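Local coordinates for protein amidohydrolase (Thermotoga maritima, PDB 3OOQ) that is a probable metal-dependent hydrolase of the amidohydrolase family, perhaps with allantoinase activity, at residues F[120-131]-F[143-153]. Residues are numbered along the deposited sequence; the frame is centred on the assembly and turned at random.
Sequences GSANPVGGQGSV and IVKDPAGLKMA
The Q128 side chain runs beside the P147 ring, pointing the same way, and its flat carboxamide touches through OE1, 3.6 Å from P147 CB, while NE2 bonds to the carbonyl of P89. Q128 sits on strand 125-131, which pairs antiparallel with 148-153, buried in the TIM-barrel-type amidohydrolase domain; P147 lies at the corner just before the second strand. V125, Q128, L150 and M152 share one face of this ladder, which helices 172-198 and 208-217 cover; apolar V125, L150 and selenomethionine M152 suit it, and V125 CG1 meets L150 CD2 at 4.2 Å. With CG anti to the backbone N (chi1 -180°), L150 brings CD1 over the carbonyl of G127. That carbonyl accepts K151 N almost head-on, at a C=O...N angle of 169°. G127 has backbone angles at which a CB would collide with the preceding carbonyl oxygen, hence the glycine.

On the other face K151, bent at chi2 and chi4, folds its chain over G120. Its NZ bonds weakly to G120 O (3.3 Å), and P119 O and H63 NE2 are its further partners; a long chain ending in several N-H donors suits a place with three acceptors. A methionine here would probably leave these acceptors without their shared donor and the loop at G120 less firmly tied to the strand. A153 is small enough to set CB against the carbonyl oxygens of both S121 and N123. At the far end V131 CG2 packs on A148 CB, and V144 and K145 together face V131 in a classic beta bulge: V131 O takes both amide hydrogens from the same face of its plane, V144 N at 2.8 Å and K145 N at 3.2 Å.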
ATOM      1  N   GLY F 120       9.069 -11.432  25.399  1.00 20.45           N
ATOM      2  CA  GLY F 120       9.514 -12.410  24.413  1.00 20.83           C
ATOM      3  C   GLY F 120      10.786 -11.987  23.672  1.00 22.05           C
ATOM      4  O   GLY F 120      11.599 -11.197  24.175  1.00 22.68           O
ATOM      5  N   SER F 121      10.951 -12.511  22.467  1.00 22.11           N
ATOM      6  CA  SER F 121      12.225 -12.423  21.769  1.00 22.84           C
ATOM      7  C   SER F 121      12.135 -11.626  20.456  1.00 22.13           C
ATOM      8  O   SER F 121      12.961 -11.785  19.557  1.00 21.82           O
ATOM      9  CB  SER F 121      12.722 -13.831  21.490  1.00 23.85           C
ATOM     10  OG  SER F 121      11.795 -14.524  20.667  1.00 32.27           O
ATOM     11  N   ALA F 122      11.125 -10.772  20.353  1.00 21.01           N
ATOM     12  CA  ALA F 122      10.989  -9.906  19.186  1.00 20.47           C
ATOM     13  C   ALA F 122      12.105  -8.876  19.114  1.00 19.87           C
ATOM     14  O   ALA F 122      12.597  -8.572  18.017  1.00 20.38           O
ATOM     15  CB  ALA F 122       9.627  -9.208  19.206  1.00 19.84           C
ATOM     16  N   ASN F 123      12.486  -8.318  20.264  1.00 19.01           N
ATOM     17  CA  ASN F 123      13.412  -7.184  20.290  1.00 18.71           C
ATOM     18  C   ASN F 123      14.830  -7.542  20.684  1.00 18.70           C
ATOM     19  O   ASN F 123      15.012  -8.315  21.624  1.00 18.65           O
ATOM     20  CB  ASN F 123      12.936  -6.112  21.259  1.00 18.35           C
ATOM     21  CG  ASN F 123      11.612  -5.502  20.855  1.00 26.03           C
ATOM     22  OD1 ASN F 123      11.123  -5.739  19.760  1.00 18.55           O
ATOM     23  ND2 ASN F 123      11.029  -4.713  21.745  1.00 17.36           N
ATOM     24  N   PRO F 124      15.831  -6.951  19.989  1.00 18.25           N
ATOM     25  CA  PRO F 124      17.214  -7.048  20.464  1.00 18.78           C
ATOM     26  C   PRO F 124      17.290  -6.760  21.970  1.00 19.61           C
ATOM     27  O   PRO F 124      17.933  -7.522  22.693  1.00 19.95           O
ATOM     28  CB  PRO F 124      17.943  -6.004  19.617  1.00 18.26           C
ATOM     29  CG  PRO F 124      17.230  -6.089  18.253  1.00 14.41           C
ATOM     30  CD  PRO F 124      15.750  -6.345  18.641  1.00 17.87           C
ATOM     31  N   VAL F 125      16.618  -5.697  22.424  1.00 19.70           N
ATOM     32  CA  VAL F 125      16.474  -5.382  23.856  1.00 19.59           C
ATOM     33  C   VAL F 125      14.986  -5.261  24.155  1.00 19.84           C
ATOM     34  O   VAL F 125      14.342  -4.293  23.746  1.00 20.31           O
ATOM     35  CB  VAL F 125      17.220  -4.079  24.274  1.00 19.78           C
ATOM     36  CG1 VAL F 125      17.189  -3.909  25.812  1.00 15.82           C
ATOM     37  CG2 VAL F 125      18.690  -4.092  23.800  1.00 15.47           C
ATOM     38  N   GLY F 126      14.441  -6.243  24.865  1.00 19.66           N
ATOM     39  CA  GLY F 126      12.987  -6.390  24.995  1.00 20.32           C
ATOM     40  C   GLY F 126      12.279  -5.782  26.214  1.00 21.07           C
ATOM     41  O   GLY F 126      11.104  -5.419  26.123  1.00 21.30           O
ATOM     42  N   GLY F 127      12.975  -5.673  27.345  1.00 20.48           N
ATOM     43  CA  GLY F 127      12.352  -5.172  28.577  1.00 20.07           C
ATOM     44  C   GLY F 127      12.683  -5.989  29.813  1.00 20.17           C
ATOM     45  O   GLY F 127      13.501  -6.910  29.751  1.00 20.50           O
ATOM     46  N   GLN F 128      12.035  -5.674  30.932  1.00 19.84           N
ATOM     47  CA  GLN F 128      12.425  -6.244  32.225  1.00 19.68           C
ATOM     48  C   GLN F 128      11.578  -7.424  32.642  1.00 19.95           C
ATOM     49  O   GLN F 128      10.361  -7.420  32.460  1.00 20.42           O
ATOM     50  CB  GLN F 128      12.393  -5.182  33.334  1.00 19.39           C
ATOM     51  CG  GLN F 128      13.318  -4.017  33.069  1.00 20.77           C
ATOM     52  CD  GLN F 128      12.871  -2.767  33.778  1.00 20.50           C
ATOM     53  OE1 GLN F 128      12.696  -2.764  34.991  1.00 21.57           O
ATOM     54  NE2 GLN F 128      12.671  -1.695  33.023  1.00 21.46           N
ATOM     55  N   GLY F 129      12.248  -8.428  33.209  1.00 19.80           N
ATOM     56  CA  GLY F 129      11.600  -9.558  33.850  1.00 19.49           C
ATOM     57  C   GLY F 129      11.399  -9.296  35.339  1.00 19.32           C
ATOM     58  O   GLY F 129      12.082  -8.447  35.911  1.00 18.31           O
ATOM     59  N   SER F 130      10.437 -10.015  35.936  1.00 19.06           N
ATOM     60  CA  SER F 130      10.162  -9.991  37.363  1.00 19.58           C
ATOM     61  C   SER F 130       9.860 -11.409  37.788  1.00 20.64           C
ATOM     62  O   SER F 130       9.267 -12.158  37.027  1.00 21.26           O
ATOM     63  CB  SER F 130       8.909  -9.145  37.656  1.00 19.56           C
ATOM     64  OG  SER F 130       9.142  -7.762  37.463  1.00 28.64           O
ATOM     65  N   VAL F 131      10.235 -11.783  39.009  1.00 20.77           N
ATOM     66  CA  VAL F 131       9.843 -13.076  39.554  1.00 20.10           C
ATOM     67  C   VAL F 131       8.593 -12.878  40.384  1.00 20.51           C
ATOM     68  O   VAL F 131       8.529 -11.993  41.234  1.00 20.55           O
ATOM     69  CB  VAL F 131      10.939 -13.713  40.443  1.00 20.87           C
ATOM     70  CG1 VAL F 131      10.470 -15.096  40.929  1.00 18.21           C
ATOM     71  CG2 VAL F 131      12.265 -13.800  39.695  1.00 17.15           C
ATOM     72  N   ILE F 143       4.672 -10.175  43.718  1.00 26.95           N
ATOM     73  CA  ILE F 143       6.074  -9.857  43.440  1.00 27.38           C
ATOM     74  C   ILE F 143       7.034 -10.509  44.436  1.00 28.14           C
ATOM     75  O   ILE F 143       6.859 -10.397  45.656  1.00 28.67           O
ATOM     76  CB  ILE F 143       6.317  -8.331  43.425  1.00 27.10           C
ATOM     77  CG1 ILE F 143       5.567  -7.685  42.262  1.00 22.30           C
ATOM     78  CG2 ILE F 143       7.811  -8.022  43.362  1.00 22.92           C
ATOM     79  CD1 ILE F 143       5.513  -6.138  42.328  1.00 27.69           C
ATOM     80  N   VAL F 144       8.036 -11.197  43.904  1.00 27.87           N
ATOM     81  CA  VAL F 144       9.159 -11.700  44.697  1.00 28.21           C
ATOM     82  C   VAL F 144      10.420 -10.868  44.440  1.00 28.01           C
ATOM     83  O   VAL F 144      11.156 -10.527  45.371  1.00 28.04           O
ATOM     84  CB  VAL F 144       9.436 -13.197  44.404  1.00 28.50           C
ATOM     85  CG1 VAL F 144      10.582 -13.723  45.250  1.00 25.60           C
ATOM     86  CG2 VAL F 144       8.195 -14.019  44.650  1.00 24.82           C
ATOM     87  N   LYS F 145      10.667 -10.535  43.176  1.00 27.25           N
ATOM     88  CA  LYS F 145      11.873  -9.808  42.816  1.00 26.59           C
ATOM     89  C   LYS F 145      11.598  -9.037  41.550  1.00 25.16           C
ATOM     90  O   LYS F 145      11.318  -9.627  40.507  1.00 23.91           O
ATOM     91  CB  LYS F 145      13.052 -10.768  42.594  1.00 27.01           C
ATOM     92  CG  LYS F 145      14.333 -10.053  42.269  1.00 32.16           C
ATOM     93  CD  LYS F 145      15.489 -11.012  42.103  1.00 29.40           C
ATOM     94  CE  LYS F 145      16.751 -10.249  41.747  1.00 33.20           C
ATOM     95  NZ  LYS F 145      17.878 -11.179  41.503  1.00 31.29           N
ATOM     96  N   ASP F 146      11.675  -7.720  41.655  1.00 25.55           N
ATOM     97  CA  ASP F 146      11.397  -6.851  40.524  1.00 26.58           C
ATOM     98  C   ASP F 146      12.293  -5.631  40.601  1.00 26.68           C
ATOM     99  O   ASP F 146      12.296  -4.946  41.633  1.00 27.12           O
ATOM    100  CB  ASP F 146       9.943  -6.403  40.564  1.00 27.78           C
ATOM    101  CG  ASP F 146       9.631  -5.365  39.520  1.00 41.15           C
ATOM    102  OD1 ASP F 146       9.743  -5.666  38.316  1.00 28.70           O
ATOM    103  OD2 ASP F 146       9.268  -4.244  39.905  1.00 28.82           O
ATOM    104  N   PRO F 147      13.063  -5.347  39.529  1.00 25.56           N
ATOM    105  CA  PRO F 147      13.255  -6.154  38.307  1.00 24.38           C
ATOM    106  C   PRO F 147      14.180  -7.339  38.581  1.00 23.59           C
ATOM    107  O   PRO F 147      14.967  -7.289  39.525  1.00 24.28           O
ATOM    108  CB  PRO F 147      13.954  -5.177  37.357  1.00 24.50           C
ATOM    109  CG  PRO F 147      14.710  -4.245  38.274  1.00 29.15           C
ATOM    110  CD  PRO F 147      13.796  -4.066  39.470  1.00 25.14           C
ATOM    111  N   ALA F 148      14.096  -8.388  37.769  1.00 21.93           N
ATOM    112  CA  ALA F 148      14.918  -9.569  37.977  1.00 21.73           C
ATOM    113  C   ALA F 148      15.951  -9.795  36.865  1.00 21.51           C
ATOM    114  O   ALA F 148      16.875 -10.596  37.010  1.00 22.42           O
ATOM    115  CB  ALA F 148      14.044 -10.795  38.165  1.00 21.96           C
ATOM    116  N   GLY F 149      15.787  -9.096  35.752  1.00 20.49           N
ATOM    117  CA  GLY F 149      16.632  -9.293  34.580  1.00 20.12           C
ATOM    118  C   GLY F 149      16.228  -8.385  33.421  1.00 18.97           C
ATOM    119  O   GLY F 149      15.117  -7.854  33.405  1.00 18.71           O
ATOM    120  N   LEU F 150      17.145  -8.184  32.477  1.00 18.46           N
ATOM    121  CA  LEU F 150      16.847  -7.442  31.265  1.00 18.19           C
ATOM    122  C   LEU F 150      16.923  -8.419  30.094  1.00 18.27           C
ATOM    123  O   LEU F 150      17.995  -8.949  29.788  1.00 19.44           O
ATOM    124  CB  LEU F 150      17.818  -6.270  31.066  1.00 18.46           C
ATOM    125  CG  LEU F 150      17.589  -5.409  29.799  1.00 19.07           C
ATOM    126  CD1 LEU F 150      16.159  -4.890  29.766  1.00 19.12           C
ATOM    127  CD2 LEU F 150      18.574  -4.236  29.731  1.00 18.87           C
ATOM    128  N   LYS F 151      15.783  -8.654  29.459  1.00 18.01           N
ATOM    129  CA  LYS F 151      15.637  -9.598  28.332  1.00 18.18           C
ATOM    130  C   LYS F 151      16.234  -9.030  27.054  1.00 18.85           C
ATOM    131  O   LYS F 151      15.980  -7.874  26.715  1.00 18.61           O
ATOM    132  CB  LYS F 151      14.145  -9.902  28.110  1.00 18.55           C
ATOM    133  CG  LYS F 151      13.799 -10.859  26.968  1.00 21.82           C
ATOM    134  CD  LYS F 151      14.537 -12.224  27.091  1.00 21.01           C
ATOM    135  CE  LYS F 151      14.136 -13.215  26.000  1.00 21.65           C
ATOM    136  NZ  LYS F 151      12.700 -13.598  26.140  1.00 22.28           N
HETATM  137  N   MSE F 152      17.019  -9.850  26.358  1.00 19.82           N
HETATM  138  CA  MSE F 152      17.608  -9.490  25.071  1.00 21.64           C
HETATM  139  C   MSE F 152      17.469 -10.692  24.164  1.00 19.80           C
HETATM  140  O   MSE F 152      17.246 -11.795  24.653  1.00 19.34           O
HETATM  141  CB  MSE F 152      19.089  -9.108  25.221  1.00 24.92           C
HETATM  142  CG  MSE F 152      19.279  -7.914  26.123  1.00 26.08           C
HETATM  143 SE   MSE F 152      21.142  -7.503  26.489  1.00 33.22          SE
HETATM  144  CE  MSE F 152      20.928  -6.870  28.328  1.00 25.52           C
ATOM    145  N   ALA F 153      17.582 -10.478  22.852  1.00 18.59           N
ATOM    146  CA  ALA F 153      17.363 -11.558  21.878  1.00 17.51           C
ATOM    147  C   ALA F 153      18.279 -11.473  20.683  1.00 17.55           C
ATOM    148  O   ALA F 153      18.521 -10.384  20.172  1.00 17.26           O
ATOM    149  CB  ALA F 153      15.910 -11.579  21.407  1.00 16.61           C
TER